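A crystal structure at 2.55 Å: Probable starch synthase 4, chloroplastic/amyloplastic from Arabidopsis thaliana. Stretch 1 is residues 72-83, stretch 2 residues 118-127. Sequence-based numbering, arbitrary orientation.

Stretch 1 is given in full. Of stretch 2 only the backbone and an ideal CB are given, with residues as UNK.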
ATOM      1  N   GLU A  72       0.731  20.706  23.119  1.00 77.94           N
ATOM      2  CA  GLU A  72       0.868  19.794  24.246  1.00 78.30           C
ATOM      3  C   GLU A  72      -0.093  18.628  24.066  1.00 74.81           C
ATOM      4  O   GLU A  72      -1.256  18.833  23.722  1.00 75.86           O
ATOM      5  CB  GLU A  72       0.593  20.515  25.568  1.00 82.56           C
ATOM      6  CG  GLU A  72       1.539  21.680  25.815  1.00 84.72           C
ATOM      7  CD  GLU A  72       1.918  21.831  27.274  1.00 86.97           C
ATOM      8  OE1 GLU A  72       3.135  21.739  27.571  1.00 87.90           O
ATOM      9  OE2 GLU A  72       1.011  22.033  28.111  1.00 87.28           O
ATOM     10  N   SER A  73       0.404  17.416  24.292  1.00 71.25           N
ATOM     11  CA  SER A  73      -0.330  16.169  24.048  1.00 67.75           C
ATOM     12  C   SER A  73      -0.216  15.240  25.247  1.00 67.47           C
ATOM     13  O   SER A  73       0.812  15.228  25.919  1.00 68.97           O
ATOM     14  CB  SER A  73       0.266  15.498  22.814  1.00 64.58           C
ATOM     15  OG  SER A  73      -0.343  14.271  22.532  1.00 62.63           O
ATOM     16  N   TYR A  74      -1.243  14.439  25.484  1.00 65.38           N
ATOM     17  CA  TYR A  74      -1.262  13.526  26.623  1.00 66.92           C
ATOM     18  C   TYR A  74      -0.570  12.199  26.362  1.00 63.94           C
ATOM     19  O   TYR A  74      -0.726  11.629  25.317  1.00 61.13           O
ATOM     20  CB  TYR A  74      -2.723  13.268  27.029  1.00 68.65           C
ATOM     21  CG  TYR A  74      -2.951  12.285  28.170  1.00 70.84           C
ATOM     22  CD1 TYR A  74      -3.019  10.899  27.937  1.00 69.70           C
ATOM     23  CD2 TYR A  74      -3.145  12.747  29.486  1.00 74.26           C
ATOM     24  CE1 TYR A  74      -3.246  10.004  28.990  1.00 71.70           C
ATOM     25  CE2 TYR A  74      -3.370  11.855  30.538  1.00 75.60           C
ATOM     26  CZ  TYR A  74      -3.430  10.494  30.279  1.00 74.22           C
ATOM     27  OH  TYR A  74      -3.641   9.615  31.302  1.00 76.06           O
ATOM     28  N   PHE A  75       0.173  11.707  27.346  1.00 65.21           N
ATOM     29  CA  PHE A  75       0.667  10.316  27.355  1.00 64.37           C
ATOM     30  C   PHE A  75       1.094   9.893  28.765  1.00 67.88           C
ATOM     31  O   PHE A  75       1.821  10.640  29.407  1.00 70.69           O
ATOM     32  CB  PHE A  75       1.844  10.159  26.402  1.00 61.51           C
ATOM     33  CG  PHE A  75       1.927   8.815  25.757  1.00 59.78           C
ATOM     34  CD1 PHE A  75       0.922   8.378  24.883  1.00 57.80           C
ATOM     35  CD2 PHE A  75       3.020   7.988  25.981  1.00 59.85           C
ATOM     36  CE1 PHE A  75       1.005   7.139  24.269  1.00 55.83           C
ATOM     37  CE2 PHE A  75       3.105   6.738  25.363  1.00 58.36           C
ATOM     38  CZ  PHE A  75       2.101   6.322  24.506  1.00 55.88           C
ATOM     39  N   ASP A  76       0.638   8.725  29.248  1.00 69.35           N
ATOM     40  CA  ASP A  76       1.008   8.195  30.593  1.00 72.94           C
ATOM     41  C   ASP A  76       0.741   9.208  31.711  1.00 75.22           C
ATOM     42  O   ASP A  76       1.584   9.398  32.585  1.00 78.01           O
ATOM     43  CB  ASP A  76       2.491   7.730  30.646  1.00 73.93           C
ATOM     44  CG  ASP A  76       2.777   6.501  29.739  1.00 72.62           C
ATOM     45  OD1 ASP A  76       1.977   5.546  29.709  1.00 72.12           O
ATOM     46  OD2 ASP A  76       3.828   6.474  29.068  1.00 71.60           O
ATOM     47  N   GLY A  77      -0.406   9.891  31.645  1.00 75.34           N
ATOM     48  CA  GLY A  77      -0.816  10.882  32.660  1.00 78.82           C
ATOM     49  C   GLY A  77      -0.153  12.259  32.676  1.00 80.18           C
ATOM     50  O   GLY A  77      -0.547  13.131  33.466  1.00 82.20           O
ATOM     51  N   LYS A  78       0.856  12.453  31.817  1.00 79.62           N
ATOM     52  CA  LYS A  78       1.593  13.718  31.677  1.00 80.26           C
ATOM     53  C   LYS A  78       1.295  14.336  30.310  1.00 77.57           C
ATOM     54  O   LYS A  78       0.871  13.635  29.384  1.00 75.47           O
ATOM     55  CB  LYS A  78       3.094  13.464  31.784  1.00 81.23           C
ATOM     56  CG  LYS A  78       3.586  13.116  33.188  1.00 85.13           C
ATOM     57  CD  LYS A  78       4.705  12.073  33.197  1.00 85.43           C
ATOM     58  CE  LYS A  78       5.867  12.454  34.131  1.00 88.64           C
ATOM     59  NZ  LYS A  78       5.478  12.938  35.508  1.00 91.92           N
ATOM     60  N   LEU A  79       1.499  15.649  30.213  1.00 78.37           N
ATOM     61  CA  LEU A  79       1.458  16.374  28.945  1.00 76.47           C
ATOM     62  C   LEU A  79       2.880  16.505  28.365  1.00 75.38           C
ATOM     63  O   LEU A  79       3.857  16.683  29.103  1.00 75.64           O
ATOM     64  CB  LEU A  79       0.808  17.751  29.134  1.00 78.33           C
ATOM     65  CG  LEU A  79      -0.619  17.766  29.737  1.00 79.68           C
ATOM     66  CD1 LEU A  79      -1.116  19.200  29.927  1.00 80.77           C
ATOM     67  CD2 LEU A  79      -1.618  16.960  28.905  1.00 77.03           C
ATOM     68  N   TYR A  80       2.986  16.375  27.043  1.00 73.21           N
ATOM     69  CA  TYR A  80       4.266  16.474  26.329  1.00 72.63           C
ATOM     70  C   TYR A  80       4.198  17.439  25.165  1.00 71.78           C
ATOM     71  O   TYR A  80       3.169  17.561  24.501  1.00 71.56           O
ATOM     72  CB  TYR A  80       4.740  15.120  25.814  1.00 70.51           C
ATOM     73  CG  TYR A  80       5.083  14.177  26.918  1.00 72.69           C
ATOM     74  CD1 TYR A  80       4.103  13.377  27.501  1.00 72.96           C
ATOM     75  CD2 TYR A  80       6.385  14.081  27.394  1.00 74.77           C
ATOM     76  CE1 TYR A  80       4.420  12.507  28.537  1.00 75.12           C
ATOM     77  CE2 TYR A  80       6.716  13.204  28.418  1.00 76.98           C
ATOM     78  CZ  TYR A  80       5.736  12.427  28.994  1.00 76.84           C
ATOM     79  OH  TYR A  80       6.066  11.578  30.025  1.00 77.67           O
ATOM     80  N   LYS A  81       5.321  18.108  24.913  1.00 72.38           N
ATOM     81  CA  LYS A  81       5.413  19.089  23.836  1.00 71.12           C
ATOM     82  C   LYS A  81       5.620  18.425  22.494  1.00 66.89           C
ATOM     83  O   LYS A  81       6.351  17.444  22.394  1.00 65.09           O
ATOM     84  CB  LYS A  81       6.511  20.095  24.145  1.00 73.77           C
ATOM     85  CG  LYS A  81       6.048  21.053  25.229  1.00 77.05           C
ATOM     86  CD  LYS A  81       7.121  22.055  25.606  1.00 80.12           C
ATOM     87  CE  LYS A  81       6.582  23.021  26.653  1.00 82.85           C
ATOM     88  NZ  LYS A  81       7.694  23.573  27.478  1.00 86.48           N
ATOM     89  N   ASN A  82       4.936  18.951  21.481  1.00 64.73           N
ATOM     90  CA  ASN A  82       5.129  18.525  20.080  1.00 62.36           C
ATOM     91  C   ASN A  82       5.437  19.724  19.172  1.00 62.32           C
ATOM     92  O   ASN A  82       4.662  20.681  19.172  1.00 64.17           O
ATOM     93  CB  ASN A  82       3.859  17.847  19.557  1.00 60.14           C
ATOM     94  CG  ASN A  82       3.469  16.620  20.351  1.00 58.88           C
ATOM     95  OD1 ASN A  82       2.541  16.656  21.140  1.00 60.92           O
ATOM     96  ND2 ASN A  82       4.162  15.531  20.133  1.00 57.15           N
ATOM     97  N   LYS A  83       6.552  19.685  18.434  1.00 61.53           N
ATOM     98  CA  LYS A  83       6.830  20.648  17.344  1.00 61.03           C
ATOM     99  C   LYS A  83       5.964  20.256  16.152  1.00 56.37           C
ATOM    100  O   LYS A  83       5.986  19.114  15.737  1.00 54.04           O
ATOM    101  CB  LYS A  83       8.322  20.657  16.866  1.00 63.13           C
ATOM    102  CG  LYS A  83       9.182  21.827  17.318  1.00 67.24           C
ATOM    103  CD  LYS A  83       9.328  21.849  18.845  1.00 71.05           C
ATOM    104  CE  LYS A  83       9.249  23.242  19.520  1.00 74.07           C
ATOM    105  NZ  LYS A  83      10.583  23.819  19.848  1.00 77.14           N
ATOM    106  N   UNK A 118       3.681   0.055  19.449  1.00 50.07           N
ATOM    107  CA  UNK A 118       2.367   0.315  20.018  1.00 49.94           C
ATOM    108  C   UNK A 118       2.324   1.711  20.671  1.00 50.85           C
ATOM    109  O   UNK A 118       1.397   2.512  20.433  1.00 49.77           O
ATOM    110  CB  UNK A 118       2.011  -0.767  21.040  1.00 49.94           C
ATOM    111  N   UNK A 119       3.336   1.982  21.498  1.00 52.27           N
ATOM    112  CA  UNK A 119       3.441   3.249  22.180  1.00 53.50           C
ATOM    113  C   UNK A 119       3.680   4.393  21.182  1.00 51.42           C
ATOM    114  O   UNK A 119       3.003   5.432  21.253  1.00 50.05           O
ATOM    115  CB  UNK A 119       4.566   3.194  23.216  1.00 53.50           C
ATOM    116  N   UNK A 120       4.619   4.171  20.256  1.00 49.64           N
ATOM    117  CA  UNK A 120       4.963   5.128  19.207  1.00 47.92           C
ATOM    118  C   UNK A 120       3.702   5.606  18.493  1.00 47.01           C
ATOM    119  O   UNK A 120       3.424   6.799  18.448  1.00 48.37           O
ATOM    120  CB  UNK A 120       5.938   4.504  18.206  1.00 47.92           C
ATOM    121  N   UNK A 121       2.897   4.689  17.976  1.00 46.23           N
ATOM    122  CA  UNK A 121       1.766   5.103  17.139  1.00 45.51           C
ATOM    123  C   UNK A 121       0.473   5.470  17.902  1.00 45.90           C
ATOM    124  O   UNK A 121      -0.329   6.285  17.427  1.00 45.77           O
ATOM    125  CB  UNK A 121       1.451   3.975  16.154  1.00 45.51           C
ATOM    126  N   UNK A 122       0.252   4.892  19.074  1.00 46.86           N
ATOM    127  CA  UNK A 122      -0.828   5.377  19.941  1.00 47.83           C
ATOM    128  C   UNK A 122      -0.544   6.820  20.413  1.00 48.60           C
ATOM    129  O   UNK A 122      -1.468   7.634  20.497  1.00 49.31           O
ATOM    130  CB  UNK A 122      -0.996   4.448  21.145  1.00 47.83           C
ATOM    131  N   UNK A 123       0.714   7.151  20.711  1.00 48.54           N
ATOM    132  CA  UNK A 123       1.065   8.556  21.008  1.00 49.39           C
ATOM    133  C   UNK A 123       0.705   9.471  19.846  1.00 47.70           C
ATOM    134  O   UNK A 123       0.020  10.486  20.020  1.00 48.18           O
ATOM    135  CB  UNK A 123       2.557   8.683  21.321  1.00 49.39           C
ATOM    136  N   UNK A 124       1.200   9.098  18.671  1.00 46.01           N
ATOM    137  CA  UNK A 124       0.964   9.843  17.450  1.00 44.62           C
ATOM    138  C   UNK A 124      -0.522  10.082  17.211  1.00 44.33           C
ATOM    139  O   UNK A 124      -0.928  11.206  16.865  1.00 45.06           O
ATOM    140  CB  UNK A 124       1.575   9.103  16.258  1.00 44.62           C
ATOM    141  N   UNK A 125      -1.318   9.027  17.386  1.00 44.07           N
ATOM    142  CA  UNK A 125      -2.772   9.093  17.188  1.00 43.98           C
ATOM    143  C   UNK A 125      -3.392  10.109  18.117  1.00 45.25           C
ATOM    144  O   UNK A 125      -4.239  10.882  17.692  1.00 45.43           O
ATOM    145  CB  UNK A 125      -3.416   7.723  17.410  1.00 43.98           C
ATOM    146  N   UNK A 126      -2.959  10.116  19.375  1.00 46.93           N
ATOM    147  CA  UNK A 126      -3.453  11.085  20.353  1.00 49.40           C
ATOM    148  C   UNK A 126      -3.048  12.497  19.956  1.00 49.70           C
ATOM    149  O   UNK A 126      -3.906  13.369  19.823  1.00 51.10           O
ATOM    150  CB  UNK A 126      -2.926  10.757  21.752  1.00 49.40           C
ATOM    151  N   UNK A 127      -1.749  12.701  19.746  1.00 48.62           N
ATOM    152  CA  UNK A 127      -1.226  13.995  19.343  1.00 48.48           C
ATOM    153  C   UNK A 127      -1.882  14.525  18.076  1.00 46.96           C
ATOM    154  O   UNK A 127      -2.070  15.732  17.958  1.00 48.23           O
ATOM    155  CB  UNK A 127       0.287  13.901  19.139  1.00 48.48           C
TER

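Stretch 1 is a β-hairpin closed by a type I' turn from Phe75 to Lys78, and stretch 2 is helical throughout. The helix runs past strand 72-75 at 137°, and only some of its positions meet the hairpin.

At position 118 nothing of stretch 1 lies within 5.5 Å of the ideal CB, and the hairpin sets no preference; the residue is Phe118. Positions 120, 121 and 124 direct CA-to-CB away from the hairpin, and 125 is out of its reach. Many residues would fit there, and Arg120, Phe121, Phe124 and Ser125 are found.

Position 119 points sideways, its ideal CB 4.2 Å from Phe75 CZ, with the carboxylate of Asp76 farther out. A long basic side chain could cover the ring and reach the charge; a shorter apolar one could serve the ring alone. The residue is Arg119. Its NH2 donates a 3.1 Å hydrogen bond to Asp76 OD2 within a salt bridge. The acid lies near the guanidinium plane, while Phe75 CE2 sits over one guanidinium face, 3.5 Å from Arg119 NH2.

Position 122, also sideways, has its ideal CB 4.6 Å from Phe75 CE1, where a small or medium side chain would suit. Ser122 places OG at the edge of the phenyl ring, 3.7 Å from Phe75 CE1, and donates from OG to Phe118 O one turn back (2.8 Å).

At position 123 the ideal CB is 3.7 Å from Phe75 CE1, over the ring. A groove leads on past Phe75 toward Tyr80, Ser73 and the polar end of Asn82. An aromatic side chain would fill it, Phe by shape alone, Tyr or Trp with a polar atom as well; a long Met could also pack on the ring. Tyr123, with chi1 t, turns its ring edge to the Phe75 face, centroids 5.2 Å apart and planes at 70°, while its CB sits 4.0 Å from the Phe75 ring centroid, over the face, as a CH-pi contact. Its OH comes to 3.5 Å from Tyr80 CB and lies beside the Asn82 amide.

Position 126 points toward the strand, its ideal CB 4.3 Å from Tyr74 O, with the Tyr74 side chain beyond. A long, flexible side chain such as Arg, Lys, Gln or Met could extend along it. Arg126 does so, bringing NH1 to 3.3 Å from Tyr74 CD1 and setting a guanidinium face against Tyr74 CB.

At position 127 the ideal CB is 3.5 Å from Ser73 OG. A small residue suits best. Ala127 packs its CB 3.4 Å from Ser73 OG.

Stretch 2 (118-127) FRRFSYFSRA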
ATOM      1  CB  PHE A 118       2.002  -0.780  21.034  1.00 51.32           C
ATOM      2  CG  PHE A 118       0.561  -0.753  21.437  1.00 52.09           C
ATOM      3  CD1 PHE A 118       0.104   0.148  22.386  1.00 53.19           C
ATOM      4  CD2 PHE A 118      -0.354  -1.620  20.837  1.00 52.28           C
ATOM      5  CE1 PHE A 118      -1.227   0.193  22.729  1.00 54.41           C
ATOM      6  CE2 PHE A 118      -1.700  -1.577  21.171  1.00 52.82           C
ATOM      7  CZ  PHE A 118      -2.129  -0.670  22.128  1.00 54.16           C
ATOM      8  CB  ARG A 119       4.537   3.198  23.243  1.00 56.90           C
ATOM      9  CG  ARG A 119       4.144   2.379  24.472  1.00 59.59           C
ATOM     10  CD  ARG A 119       5.332   2.066  25.386  1.00 61.96           C
ATOM     11  NE  ARG A 119       6.066   3.256  25.816  1.00 63.31           N
ATOM     12  CZ  ARG A 119       5.628   4.157  26.701  1.00 64.95           C
ATOM     13  NH1 ARG A 119       6.398   5.196  27.000  1.00 65.77           N
ATOM     14  NH2 ARG A 119       4.424   4.061  27.269  1.00 65.63           N
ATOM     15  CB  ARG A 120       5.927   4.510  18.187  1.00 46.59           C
ATOM     16  CG  ARG A 120       7.333   4.201  18.677  1.00 48.44           C
ATOM     17  CD  ARG A 120       8.162   3.478  17.623  1.00 48.10           C
ATOM     18  NE  ARG A 120       8.563   4.394  16.534  1.00 47.74           N
ATOM     19  CZ  ARG A 120       8.711   4.082  15.241  1.00 47.05           C
ATOM     20  NH1 ARG A 120       8.488   2.852  14.770  1.00 47.02           N
ATOM     21  NH2 ARG A 120       9.090   5.026  14.383  1.00 46.59           N
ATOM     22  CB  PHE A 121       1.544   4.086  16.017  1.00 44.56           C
ATOM     23  CG  PHE A 121       2.689   4.030  15.027  1.00 43.70           C
ATOM     24  CD1 PHE A 121       2.847   5.041  14.090  1.00 42.68           C
ATOM     25  CD2 PHE A 121       3.613   2.984  15.048  1.00 43.46           C
ATOM     26  CE1 PHE A 121       3.887   4.999  13.177  1.00 42.52           C
ATOM     27  CE2 PHE A 121       4.669   2.945  14.148  1.00 43.22           C
ATOM     28  CZ  PHE A 121       4.812   3.946  13.206  1.00 42.61           C
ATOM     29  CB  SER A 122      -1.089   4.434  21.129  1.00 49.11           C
ATOM     30  OG  SER A 122       0.035   4.343  21.971  1.00 50.47           O
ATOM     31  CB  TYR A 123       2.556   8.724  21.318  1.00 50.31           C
ATOM     32  CG  TYR A 123       2.957  10.164  21.632  1.00 51.39           C
ATOM     33  CD1 TYR A 123       3.227  11.089  20.598  1.00 49.96           C
ATOM     34  CD2 TYR A 123       3.064  10.609  22.955  1.00 52.92           C
ATOM     35  CE1 TYR A 123       3.582  12.398  20.894  1.00 50.79           C
ATOM     36  CE2 TYR A 123       3.429  11.921  23.248  1.00 53.77           C
ATOM     37  CZ  TYR A 123       3.685  12.813  22.224  1.00 52.77           C
ATOM     38  OH  TYR A 123       4.068  14.106  22.527  1.00 54.13           O
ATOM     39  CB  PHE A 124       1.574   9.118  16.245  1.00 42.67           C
ATOM     40  CG  PHE A 124       1.148   9.696  14.926  1.00 41.24           C
ATOM     41  CD1 PHE A 124       1.458  11.023  14.603  1.00 41.35           C
ATOM     42  CD2 PHE A 124       0.416   8.942  14.017  1.00 39.59           C
ATOM     43  CE1 PHE A 124       1.055  11.575  13.401  1.00 40.42           C
ATOM     44  CE2 PHE A 124       0.024   9.496  12.795  1.00 38.58           C
ATOM     45  CZ  PHE A 124       0.341  10.813  12.491  1.00 38.69           C
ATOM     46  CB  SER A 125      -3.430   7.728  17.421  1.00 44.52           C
ATOM     47  OG  SER A 125      -3.023   6.774  16.454  1.00 43.20           O
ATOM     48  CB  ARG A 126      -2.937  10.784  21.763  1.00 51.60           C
ATOM     49  CG  ARG A 126      -3.445  11.721  22.848  1.00 54.22           C
ATOM     50  CD  ARG A 126      -4.951  11.574  23.007  1.00 55.57           C
ATOM     51  NE  ARG A 126      -5.564  12.638  23.811  1.00 57.86           N
ATOM     52  CZ  ARG A 126      -5.857  12.570  25.103  1.00 60.03           C
ATOM     53  NH1 ARG A 126      -5.535  11.513  25.853  1.00 60.92           N
ATOM     54  NH2 ARG A 126      -6.444  13.610  25.672  1.00 61.92           N
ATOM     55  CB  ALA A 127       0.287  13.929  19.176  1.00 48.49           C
TER
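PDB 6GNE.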